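Local structure of cellulosomal scaffoldin (Bacteroides cellulosolvens, 2XBT) at residues Ser63-Ile68 and Thr112-Val117; Arg48-Ser53 and Leu145-Tyr150. The protein probably binds cellulose through this family 3b carbohydrate-binding module, one piece of a much longer secreted scaffoldin of the cellulosome. All coordinates share one frame; numbering follows the deposited sequence.

Overall arrangement
Both contacts join antiparallel strands of the CBM3 beta-sandwich, but in different sheets. Contact 1 pairs strands 59-66 and 110-119 at the surface; contact 2 pairs strands 45-51 and 147-150 inside the other five-stranded sheet and is partly buried. Their centres lie 16 Å apart and their nearest atoms about 6 Å apart, without touching. Strands 45-51 and 59-66 follow each other in the chain, and contact 1 is nested within the loop that contact 2 closes. Contact 1 relies on backbone bonds, a beta bulge and an ion pair. Contact 2 has just two backbone bonds, surrounded by aromatic and aliphatic side chains and one arginine.

Contact 1. Residues Ser63-Ile68 and Thr112-Val117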
# COMPACT_ATOMS: atom_id res chain seq x y z
N SER A 63 6.35 -9.96 -3.19
CA SER A 63 6.18 -9.83 -1.74
C SER A 63 7.46 -10.21 -1.02
O SER A 63 7.74 -11.40 -0.81
CB SER A 63 5.00 -10.68 -1.26
OG SER A 63 4.67 -10.38 0.08
N ASP A 64 8.24 -9.21 -0.64
CA ASP A 64 9.54 -9.42 -0.01
C ASP A 64 9.41 -9.76 1.47
O ASP A 64 10.07 -10.68 1.96
CB ASP A 64 10.41 -8.17 -0.14
CG ASP A 64 10.80 -7.86 -1.58
OD1 ASP A 64 10.89 -8.78 -2.42
OD2 ASP A 64 11.00 -6.66 -1.88
N TYR A 65 8.59 -9.00 2.18
CA TYR A 65 8.44 -9.20 3.61
C TYR A 65 7.06 -8.78 4.12
O TYR A 65 6.58 -7.69 3.80
CB TYR A 65 9.53 -8.44 4.37
CG TYR A 65 9.39 -8.57 5.88
CD1 TYR A 65 9.53 -9.81 6.49
CD2 TYR A 65 9.13 -7.46 6.68
CE1 TYR A 65 9.41 -9.95 7.86
CE2 TYR A 65 9.01 -7.59 8.06
CZ TYR A 65 9.16 -8.84 8.64
OH TYR A 65 9.04 -9.00 10.00
N VAL A 66 6.43 -9.65 4.88
CA VAL A 66 5.18 -9.30 5.54
C VAL A 66 5.27 -9.84 6.96
O VAL A 66 5.38 -11.05 7.15
CB VAL A 66 3.97 -9.92 4.84
CG1 VAL A 66 2.68 -9.47 5.51
CG2 VAL A 66 3.97 -9.56 3.35
N SER A 67 5.24 -8.94 7.94
CA SER A 67 5.55 -9.32 9.32
C SER A 67 4.47 -10.18 9.97
O SER A 67 4.75 -10.90 10.93
CB SER A 67 5.83 -8.08 10.17
OG SER A 67 4.67 -7.31 10.37
N ILE A 68 3.24 -10.09 9.48
CA ILE A 68 2.15 -10.94 9.96
C ILE A 68 1.38 -11.47 8.77
O ILE A 68 0.93 -10.69 7.93
CB ILE A 68 1.15 -10.16 10.83
CG1 ILE A 68 1.85 -9.43 11.97
CG2 ILE A 68 0.04 -11.08 11.33
CD1 ILE A 68 0.90 -8.58 12.80
N THR A 112 4.19 -4.86 9.12
CA THR A 112 5.08 -4.33 8.09
C THR A 112 4.88 -5.08 6.77
O THR A 112 4.88 -6.30 6.75
CB THR A 112 6.54 -4.43 8.53
OG1 THR A 112 6.73 -3.60 9.68
CG2 THR A 112 7.46 -3.97 7.40
N ILE A 113 4.70 -4.34 5.68
CA ILE A 113 4.51 -4.94 4.37
C ILE A 113 5.55 -4.32 3.43
O ILE A 113 5.59 -3.09 3.27
CB ILE A 113 3.10 -4.64 3.84
CG1 ILE A 113 2.05 -5.14 4.85
CG2 ILE A 113 2.88 -5.24 2.46
CD1 ILE A 113 0.70 -4.47 4.71
N GLN A 114 6.38 -5.16 2.82
CA GLN A 114 7.39 -4.69 1.88
C GLN A 114 7.19 -5.39 0.56
O GLN A 114 7.25 -6.60 0.48
CB GLN A 114 8.80 -4.94 2.42
CG GLN A 114 9.05 -4.31 3.77
CD GLN A 114 10.46 -4.53 4.29
OE1 GLN A 114 11.29 -5.15 3.63
NE2 GLN A 114 10.73 -4.03 5.49
N GLY A 115 6.94 -4.61 -0.49
CA GLY A 115 6.65 -5.18 -1.78
C GLY A 115 7.30 -4.35 -2.87
O GLY A 115 7.68 -3.20 -2.65
N ARG A 116 7.43 -4.95 -4.04
CA ARG A 116 7.95 -4.24 -5.19
C ARG A 116 7.09 -4.56 -6.38
O ARG A 116 6.54 -5.66 -6.48
CB ARG A 116 9.39 -4.66 -5.49
CG ARG A 116 10.41 -4.08 -4.53
CD ARG A 116 11.75 -4.76 -4.75
NE ARG A 116 11.68 -6.19 -4.46
CZ ARG A 116 11.94 -7.15 -5.34
NH1 ARG A 116 12.30 -6.84 -6.58
NH2 ARG A 116 11.85 -8.41 -4.97
N VAL A 117 6.98 -3.61 -7.30
CA VAL A 117 6.33 -3.87 -8.57
C VAL A 117 7.29 -3.57 -9.73
O VAL A 117 7.92 -2.51 -9.78
CB VAL A 117 5.04 -3.08 -8.72
CG1 VAL A 117 4.46 -3.27 -10.12
CG2 VAL A 117 4.03 -3.55 -7.67
O HOH W 1 4.40 -7.73 0.48
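The guanidinium of Arg-116 and the carboxylate of Asp-64 lie nearly in one plane, 7° apart, although the two side chains cross at about a right angle. Arg-116 grips side-on from its edge: NE donates to Asp-64 OD2 and NH2 to Asp-64 OD1, both at 2.7 Å, and each oxygen accepts on its syn lone pair. A bend in the arginine chain (chi3 -63°) turns NE to the acid. The Tyr-65 ring has Ser-67 N over one face, offset toward the rim. At its edge, near the plane, Thr-112 CG2 stands 3.9 Å from Tyr-65 CD2. The Gln-114 amide, inclined 68° to the ring, brings NE2 obliquely to within 4.0 Å of Tyr-65 CD2, while OE1 lies near Tyr-65 CB.

The backbones form an antiparallel ladder with a classic beta bulge, Asp-64 and Tyr-65 both facing Gln-114. Gln-114 O accepts from Asp-64 N at 3.0 Å and from Tyr-65 N at 3.2 Å; a water bridging to Ser-63 OG adds a third donor. In return Gln-114 N donates to Tyr-65 O at 2.7 Å. Past the bulge, Ser-67 N bonds to Thr-112 O, and Ser-67 OG accepts from Thr-112 N at 2.8 Å, a side chain extending the ladder where the strand gives way to loop. On the sheet face that holds Val-66 and Ile-113, the CG1 atoms of these two make an apolar contact.

Strand 22-34 flanks 112-117 as well, and its Gln-25 takes Arg-116 NH1 through OE1. With both carboxylate oxygens bonded to the arginine, Asp-64 is probably ionised, and the paired charges tie the exposed bulge to the neighbouring strand.

Contact 2. Residues Arg48-Ser53 and Leu145-Tyr150; sequences RYFYTS and LVAVYY. With NO3 (nitrate ion), chain B.
In one sheet of the CBM3 beta-sandwich, strand 45-51 meets strand 147-150 through a single antiparallel hydrogen-bonded pair, Arg-48 with Ala-147. Arg-48 N donates to Ala-147 O at 2.8 Å and Ala-147 N to Arg-48 O at 3.1 Å. The strand directions differ by 143°, and the ladder goes no further within these segments. Near Phe-50, Ser-132 OG bridges the two segments instead, hydrogen-bonded to both Phe-50 N and Leu-145 O.

Tyr-49 and Val-146 point into the sandwich, where Phe-14 of strand 10-15 touches both. Val-146 CG2 lies 3.9 Å from Tyr-49 CD1, obliquely placed to that ring, while its other methyl, CG1, comes within 3.4 Å of Arg-48 O.

Phe-50 turns its ring edge to the opposite segment. Ala-147 CB is 4.0 Å from CE2 of Phe-50, and Leu-145 O lies in the ring plane beside CD2. Phe-50 and Tyr-149 reach toward each other tip to tip, CZ of the first to OH of the second.

The Arg-48 side chain, extended from CG to NE (chi2 179°, chi3 170°), crosses that of Tyr-149 at about a right angle, its CD 3.6 Å from Tyr-149 CE2. The guanidinium itself is too distant from the tyrosine to count as more than a faint cation-pi attraction. Its NE forms a salt bridge with Glu-90 OE2. At its outer edge a nitrate, presumably a crystallisation additive, takes two weak bonds, Arg-48 NH2 to nitrate O2 at 3.2 Å and Arg-48 NH1 to nitrate O3 at 3.3 Å.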
# COMPACT_ATOMS: atom_id res chain seq x y z
N ARG A 48 -4.47 0.21 -1.62
CA ARG A 48 -4.38 0.52 -3.05
C ARG A 48 -3.32 1.56 -3.30
O ARG A 48 -3.28 2.60 -2.64
CB ARG A 48 -5.72 1.01 -3.60
CG ARG A 48 -6.83 -0.03 -3.50
CD ARG A 48 -8.15 0.51 -4.03
NE ARG A 48 -9.12 -0.57 -4.13
CZ ARG A 48 -10.29 -0.50 -4.76
NH1 ARG A 48 -10.66 0.60 -5.38
NH2 ARG A 48 -11.08 -1.57 -4.77
N TYR A 49 -2.48 1.26 -4.28
CA TYR A 49 -1.43 2.16 -4.73
C TYR A 49 -1.80 2.46 -6.17
O TYR A 49 -1.89 1.56 -6.99
CB TYR A 49 -0.09 1.43 -4.72
CG TYR A 49 1.11 2.29 -5.05
CD1 TYR A 49 1.91 2.83 -4.04
CD2 TYR A 49 1.47 2.54 -6.37
CE1 TYR A 49 3.02 3.61 -4.34
CE2 TYR A 49 2.58 3.32 -6.69
CZ TYR A 49 3.35 3.86 -5.67
OH TYR A 49 4.46 4.63 -5.94
N PHE A 50 -2.04 3.74 -6.44
CA PHE A 50 -2.60 4.17 -7.72
C PHE A 50 -1.49 4.63 -8.65
O PHE A 50 -0.56 5.31 -8.22
CB PHE A 50 -3.58 5.30 -7.51
CG PHE A 50 -4.69 4.94 -6.55
CD1 PHE A 50 -5.83 4.31 -7.02
CD2 PHE A 50 -4.59 5.25 -5.21
CE1 PHE A 50 -6.87 3.98 -6.15
CE2 PHE A 50 -5.63 4.91 -4.32
CZ PHE A 50 -6.77 4.28 -4.81
N TYR A 51 -1.60 4.26 -9.92
CA TYR A 51 -0.52 4.52 -10.86
C TYR A 51 -1.03 4.61 -12.29
O TYR A 51 -2.19 4.34 -12.58
CB TYR A 51 0.55 3.42 -10.78
CG TYR A 51 0.09 2.08 -11.33
CD1 TYR A 51 0.41 1.69 -12.62
CD2 TYR A 51 -0.68 1.20 -10.56
CE1 TYR A 51 -0.01 0.47 -13.14
CE2 TYR A 51 -1.10 -0.03 -11.06
CZ TYR A 51 -0.76 -0.38 -12.35
OH TYR A 51 -1.17 -1.59 -12.87
N THR A 52 -0.13 4.98 -13.19
CA THR A 52 -0.49 5.18 -14.58
C THR A 52 0.26 4.17 -15.42
O THR A 52 1.48 4.02 -15.29
CB THR A 52 -0.09 6.57 -15.08
OG1 THR A 52 -0.88 7.56 -14.42
CG2 THR A 52 -0.28 6.68 -16.60
N SER A 53 -0.48 3.45 -16.24
CA SER A 53 0.12 2.42 -17.06
C SER A 53 0.56 2.98 -18.40
O SER A 53 -0.26 3.31 -19.25
CB SER A 53 -0.83 1.27 -17.31
OG SER A 53 -0.20 0.30 -18.13
N LEU A 145 -1.37 9.52 -0.25
CA LEU A 145 -1.84 9.19 -1.59
C LEU A 145 -2.00 7.68 -1.79
O LEU A 145 -2.34 7.21 -2.89
CB LEU A 145 -0.88 9.77 -2.65
CG LEU A 145 -0.60 11.28 -2.55
CD1 LEU A 145 0.56 11.66 -3.46
CD2 LEU A 145 -1.84 12.08 -2.90
N VAL A 146 -1.78 6.92 -0.72
CA VAL A 146 -2.04 5.47 -0.74
C VAL A 146 -3.26 5.26 0.13
O VAL A 146 -3.34 5.83 1.22
CB VAL A 146 -0.87 4.67 -0.14
CG1 VAL A 146 -1.26 3.20 0.02
CG2 VAL A 146 0.38 4.80 -1.02
N ALA A 147 -4.21 4.46 -0.34
CA ALA A 147 -5.47 4.29 0.41
C ALA A 147 -5.53 2.94 1.10
O ALA A 147 -5.10 1.93 0.54
CB ALA A 147 -6.66 4.45 -0.51
N VAL A 148 -6.11 2.93 2.30
CA VAL A 148 -6.33 1.70 3.04
C VAL A 148 -7.82 1.53 3.33
O VAL A 148 -8.49 2.49 3.71
CB VAL A 148 -5.61 1.74 4.37
CG1 VAL A 148 -5.75 0.38 5.09
CG2 VAL A 148 -4.14 2.12 4.18
N TYR A 149 -8.33 0.32 3.13
CA TYR A 149 -9.74 0.03 3.35
C TYR A 149 -9.90 -1.09 4.36
O TYR A 149 -9.07 -2.00 4.42
CB TYR A 149 -10.39 -0.39 2.05
CG TYR A 149 -10.23 0.65 0.96
CD1 TYR A 149 -11.27 1.50 0.62
CD2 TYR A 149 -9.02 0.78 0.29
CE1 TYR A 149 -11.13 2.44 -0.38
CE2 TYR A 149 -8.86 1.73 -0.70
CZ TYR A 149 -9.91 2.55 -1.03
OH TYR A 149 -9.74 3.48 -2.02
N TYR A 150 -10.97 -1.04 5.14
CA TYR A 150 -11.29 -2.13 6.04
C TYR A 150 -12.69 -2.60 5.70
O TYR A 150 -13.65 -1.84 5.79
CB TYR A 150 -11.20 -1.68 7.49
CG TYR A 150 -11.24 -2.83 8.45
CD1 TYR A 150 -10.12 -3.63 8.65
CD2 TYR A 150 -12.40 -3.14 9.15
CE1 TYR A 150 -10.15 -4.69 9.52
CE2 TYR A 150 -12.44 -4.20 10.03
CZ TYR A 150 -11.32 -4.97 10.21
OH TYR A 150 -11.36 -6.04 11.09
N NO3 B . -14.11 -0.55 -5.91
O1 NO3 B . -14.87 -0.96 -4.81
O2 NO3 B . -13.59 -1.51 -6.79
O3 NO3 B . -13.86 0.81 -6.11